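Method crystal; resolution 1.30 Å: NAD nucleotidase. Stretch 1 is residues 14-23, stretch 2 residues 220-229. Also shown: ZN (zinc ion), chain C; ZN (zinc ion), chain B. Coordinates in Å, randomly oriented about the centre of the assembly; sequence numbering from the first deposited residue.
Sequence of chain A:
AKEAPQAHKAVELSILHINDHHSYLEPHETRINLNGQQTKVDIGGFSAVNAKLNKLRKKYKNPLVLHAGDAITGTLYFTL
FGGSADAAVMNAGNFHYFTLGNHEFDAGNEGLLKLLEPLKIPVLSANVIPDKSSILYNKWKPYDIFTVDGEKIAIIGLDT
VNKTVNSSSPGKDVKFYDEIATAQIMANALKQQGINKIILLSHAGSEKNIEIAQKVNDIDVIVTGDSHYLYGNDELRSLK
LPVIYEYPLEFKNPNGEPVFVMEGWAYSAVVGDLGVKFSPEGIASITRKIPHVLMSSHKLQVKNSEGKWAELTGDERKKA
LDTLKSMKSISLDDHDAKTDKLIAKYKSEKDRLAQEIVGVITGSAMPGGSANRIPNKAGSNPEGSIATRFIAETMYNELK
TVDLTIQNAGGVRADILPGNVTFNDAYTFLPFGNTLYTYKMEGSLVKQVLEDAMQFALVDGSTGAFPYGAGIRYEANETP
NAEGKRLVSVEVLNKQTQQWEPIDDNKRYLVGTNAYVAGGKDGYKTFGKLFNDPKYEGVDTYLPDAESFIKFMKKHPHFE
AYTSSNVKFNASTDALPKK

Stretch 1, residues 14-23: SILHINDHHS
Stretch 2 220-229: DVIVTGDSHY

How do the two strands lie against each other? Strand 221-224 runs in nearly the same direction as strand 14-18, at 28°, with the axes no closer than 8.2 Å, so side chains rather than backbone ladders fill the space between them. Val221, extended at phi/psi -138/133 and in the t rotamer, points toward stretch 1, and its CG1 lies 4.1 Å from CD1 of Ile15 (chi1 m, chi2 t). Ile222 (-119/106) stays out of reach. Val223 (-88/120, again t) points toward stretch 1, as alternation in a strand requires; its CG2 is 4.3 Å from CG2 of Ile15, so one isoleucine packs against both valines.

Which CA atoms pair, and how does the spacing change? The CA of Val223 is 7.7 Å from the CA of His17, and Val223 CG1 meets the p-rotamer His17 ring obliquely. Two residues later the backbones have converged, with Gly225 CA 5.4 Å from Asn19 CA. Between Val223 and Gly225, Thr224 (-106/144, chi1 m) points sideways, its OG1 giving a weak hydrogen bond to Ile222 O at 3.4 Å; its carbonyl O is 3.5 Å from Asn19 CG.

Why does a glycine suit position 225? Gly225 (-135/173) sits with its CA 3.4 Å from Asp20 OD2 and 4.0 Å from Asn19 CB. An ideal CB here would fall 3.2 Å from Asp20 OD2, a tight approach. Asp226 then turns to phi/psi 103/-39, its side chain pointing away in the t rotamer, while its N donates to Asp20 OD2 at 2.8 Å with an almost straight angle of 173°. Asp20 (58/43, chi1 m) thus meets the turn with one carboxylate oxygen.

How do the zinc ions join this end of the contact? The other oxygen, Asp20 OD1, binds the chain C zinc at 2.0 Å, and His22 NE2 (50/43, chi1 m) binds it at 2.1 Å. Asp226 OD1 binds the chain B zinc at 2.1 Å. Water 1 bridges the metals: the water 1 O lies 2.1 Å from ZN of chain C and 2.0 Å from ZN of chain B. The same water O donates to Asp226 O at 3.1 Å. Past Ser227 (-84/-18), His228 (65/22, chi1 m) starts sideways, but its ring end swings nearer, with its edge toward Asp20 OD1 and His22 NE2. The imidazoles of His22 and His228 meet rim to rim, centroids 4.9 Å apart and planes at 60°. Tyr229 (-78/134) points away.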

# COMPACT_ATOMS: atom_id res chain seq x y z
N SER A 14 0.41 -2.69 -33.27
CA SER A 14 -0.23 -3.99 -33.46
C SER A 14 0.22 -4.94 -32.34
O SER A 14 1.28 -5.56 -32.42
CB SER A 14 0.11 -4.57 -34.84
OG SER A 14 -0.40 -3.71 -35.84
N ILE A 15 -0.59 -5.02 -31.28
CA ILE A 15 -0.25 -5.85 -30.13
C ILE A 15 -0.60 -7.32 -30.40
O ILE A 15 -1.71 -7.64 -30.80
CB ILE A 15 -0.95 -5.34 -28.86
CG1 ILE A 15 -0.62 -3.85 -28.66
CG2 ILE A 15 -0.57 -6.18 -27.65
CD1 ILE A 15 -1.34 -3.22 -27.50
N LEU A 16 0.38 -8.19 -30.17
CA LEU A 16 0.23 -9.64 -30.35
C LEU A 16 0.71 -10.27 -29.05
O LEU A 16 1.83 -9.99 -28.61
CB LEU A 16 1.10 -10.12 -31.51
CG LEU A 16 0.72 -9.55 -32.89
CD1 LEU A 16 1.82 -9.81 -33.91
CD2 LEU A 16 -0.60 -10.16 -33.36
N HIS A 17 -0.13 -11.08 -28.41
CA HIS A 17 0.19 -11.50 -27.05
C HIS A 17 -0.30 -12.90 -26.69
O HIS A 17 -1.31 -13.39 -27.21
CB HIS A 17 -0.35 -10.46 -26.06
CG HIS A 17 -1.84 -10.43 -25.97
ND1 HIS A 17 -2.64 -9.78 -26.89
CD2 HIS A 17 -2.67 -10.96 -25.05
CE1 HIS A 17 -3.91 -9.93 -26.54
NE2 HIS A 17 -3.95 -10.64 -25.42
N ILE A 18 0.47 -13.55 -25.81
CA ILE A 18 0.04 -14.78 -25.15
C ILE A 18 0.28 -14.66 -23.64
O ILE A 18 0.96 -13.71 -23.18
CB ILE A 18 0.76 -16.06 -25.67
CG1 ILE A 18 2.22 -16.17 -25.20
CG2 ILE A 18 0.70 -16.14 -27.18
CD1 ILE A 18 2.82 -17.58 -25.42
N ASN A 19 -0.22 -15.62 -22.86
CA ASN A 19 0.00 -15.62 -21.42
C ASN A 19 -0.22 -17.02 -20.88
O ASN A 19 -0.97 -17.81 -21.46
CB ASN A 19 -0.97 -14.66 -20.71
CG ASN A 19 -2.42 -15.04 -20.94
OD1 ASN A 19 -3.05 -15.72 -20.12
ND2 ASN A 19 -2.96 -14.61 -22.07
N ASP A 20 0.45 -17.34 -19.77
CA ASP A 20 0.13 -18.54 -19.01
C ASP A 20 0.26 -19.82 -19.84
O ASP A 20 -0.59 -20.72 -19.79
CB ASP A 20 -1.26 -18.44 -18.39
CG ASP A 20 -1.34 -17.35 -17.33
OD1 ASP A 20 -1.00 -17.62 -16.15
OD2 ASP A 20 -1.73 -16.22 -17.66
N HIS A 21 1.31 -19.91 -20.63
CA HIS A 21 1.51 -21.15 -21.38
C HIS A 21 1.88 -22.35 -20.50
O HIS A 21 1.62 -23.49 -20.90
CB HIS A 21 2.40 -20.97 -22.64
CG HIS A 21 3.87 -21.12 -22.42
ND1 HIS A 21 4.71 -20.04 -22.21
CD2 HIS A 21 4.68 -22.22 -22.49
CE1 HIS A 21 5.95 -20.47 -22.10
NE2 HIS A 21 5.96 -21.78 -22.28
N HIS A 22 2.43 -22.09 -19.32
CA HIS A 22 2.63 -23.15 -18.31
C HIS A 22 3.31 -24.40 -18.87
O HIS A 22 2.89 -25.53 -18.61
CB HIS A 22 1.29 -23.51 -17.67
CG HIS A 22 0.83 -22.54 -16.63
ND1 HIS A 22 1.35 -22.49 -15.35
CD2 HIS A 22 -0.14 -21.59 -16.67
CE1 HIS A 22 0.74 -21.54 -14.66
NE2 HIS A 22 -0.18 -20.99 -15.43
N SER A 23 4.34 -24.18 -19.68
CA SER A 23 5.15 -25.28 -20.22
C SER A 23 4.39 -26.22 -21.16
O SER A 23 4.84 -27.35 -21.39
CB SER A 23 5.84 -26.06 -19.08
OG SER A 23 6.69 -25.21 -18.34
N ASP A 220 -3.08 3.06 -20.97
CA ASP A 220 -3.96 2.89 -22.12
C ASP A 220 -4.43 1.46 -22.40
O ASP A 220 -5.59 1.25 -22.76
CB ASP A 220 -3.28 3.45 -23.36
CG ASP A 220 -2.97 4.94 -23.21
OD1 ASP A 220 -3.92 5.72 -23.04
OD2 ASP A 220 -1.80 5.36 -23.24
N VAL A 221 -3.53 0.49 -22.24
CA VAL A 221 -3.84 -0.92 -22.53
C VAL A 221 -3.22 -1.78 -21.43
O VAL A 221 -2.05 -1.58 -21.06
CB VAL A 221 -3.29 -1.37 -23.92
CG1 VAL A 221 -3.70 -2.82 -24.23
CG2 VAL A 221 -3.81 -0.45 -25.02
N ILE A 222 -4.00 -2.72 -20.90
CA ILE A 222 -3.49 -3.66 -19.90
C ILE A 222 -3.58 -5.09 -20.43
O ILE A 222 -4.67 -5.70 -20.49
CB ILE A 222 -4.22 -3.53 -18.55
CG1 ILE A 222 -4.28 -2.07 -18.09
CG2 ILE A 222 -3.57 -4.44 -17.51
CD1 ILE A 222 -5.07 -1.84 -16.81
N VAL A 223 -2.43 -5.63 -20.80
CA VAL A 223 -2.29 -6.97 -21.37
C VAL A 223 -2.12 -7.92 -20.19
O VAL A 223 -1.19 -7.76 -19.40
CB VAL A 223 -1.05 -7.03 -22.30
CG1 VAL A 223 -0.90 -8.42 -22.94
CG2 VAL A 223 -1.14 -5.93 -23.38
N THR A 224 -3.05 -8.86 -20.07
CA THR A 224 -3.28 -9.60 -18.82
C THR A 224 -2.78 -11.05 -18.81
O THR A 224 -2.88 -11.77 -19.82
CB THR A 224 -4.79 -9.60 -18.51
OG1 THR A 224 -5.23 -8.25 -18.32
CG2 THR A 224 -5.14 -10.40 -17.28
N GLY A 225 -2.29 -11.45 -17.64
CA GLY A 225 -2.11 -12.85 -17.31
C GLY A 225 -2.60 -13.17 -15.91
O GLY A 225 -2.96 -12.26 -15.15
N ASP A 226 -2.61 -14.46 -15.61
CA ASP A 226 -2.91 -15.08 -14.30
C ASP A 226 -4.27 -15.72 -14.16
O ASP A 226 -4.39 -16.75 -13.49
CB ASP A 226 -2.63 -14.19 -13.08
CG ASP A 226 -2.66 -14.98 -11.76
OD1 ASP A 226 -1.83 -15.88 -11.56
OD2 ASP A 226 -3.53 -14.71 -10.90
N SER A 227 -5.30 -15.10 -14.73
CA SER A 227 -6.67 -15.60 -14.59
C SER A 227 -7.05 -16.70 -15.60
O SER A 227 -8.01 -17.43 -15.37
CB SER A 227 -7.68 -14.43 -14.65
OG SER A 227 -7.27 -13.38 -15.53
N HIS A 228 -6.29 -16.83 -16.69
CA HIS A 228 -6.52 -17.89 -17.68
C HIS A 228 -7.89 -17.72 -18.40
O HIS A 228 -8.43 -18.69 -18.96
CB HIS A 228 -6.49 -19.28 -17.02
CG HIS A 228 -5.14 -19.78 -16.56
ND1 HIS A 228 -4.08 -18.99 -16.19
CD2 HIS A 228 -4.73 -21.06 -16.38
CE1 HIS A 228 -3.07 -19.76 -15.82
NE2 HIS A 228 -3.44 -21.02 -15.93
N TYR A 229 -8.44 -16.51 -18.41
CA TYR A 229 -9.74 -16.29 -19.06
C TYR A 229 -9.64 -16.19 -20.57
O TYR A 229 -8.77 -15.47 -21.10
CB TYR A 229 -10.38 -14.99 -18.56
CG TYR A 229 -10.83 -14.96 -17.12
CD1 TYR A 229 -10.98 -16.13 -16.38
CD2 TYR A 229 -11.11 -13.75 -16.50
CE1 TYR A 229 -11.41 -16.07 -15.05
CE2 TYR A 229 -11.55 -13.69 -15.19
CZ TYR A 229 -11.69 -14.85 -14.47
OH TYR A 229 -12.11 -14.78 -13.16
ZN ZN C . -1.16 -19.19 -14.91
ZN ZN B . -0.37 -16.93 -12.75
O HOH W 1 -1.76 -18.32 -13.14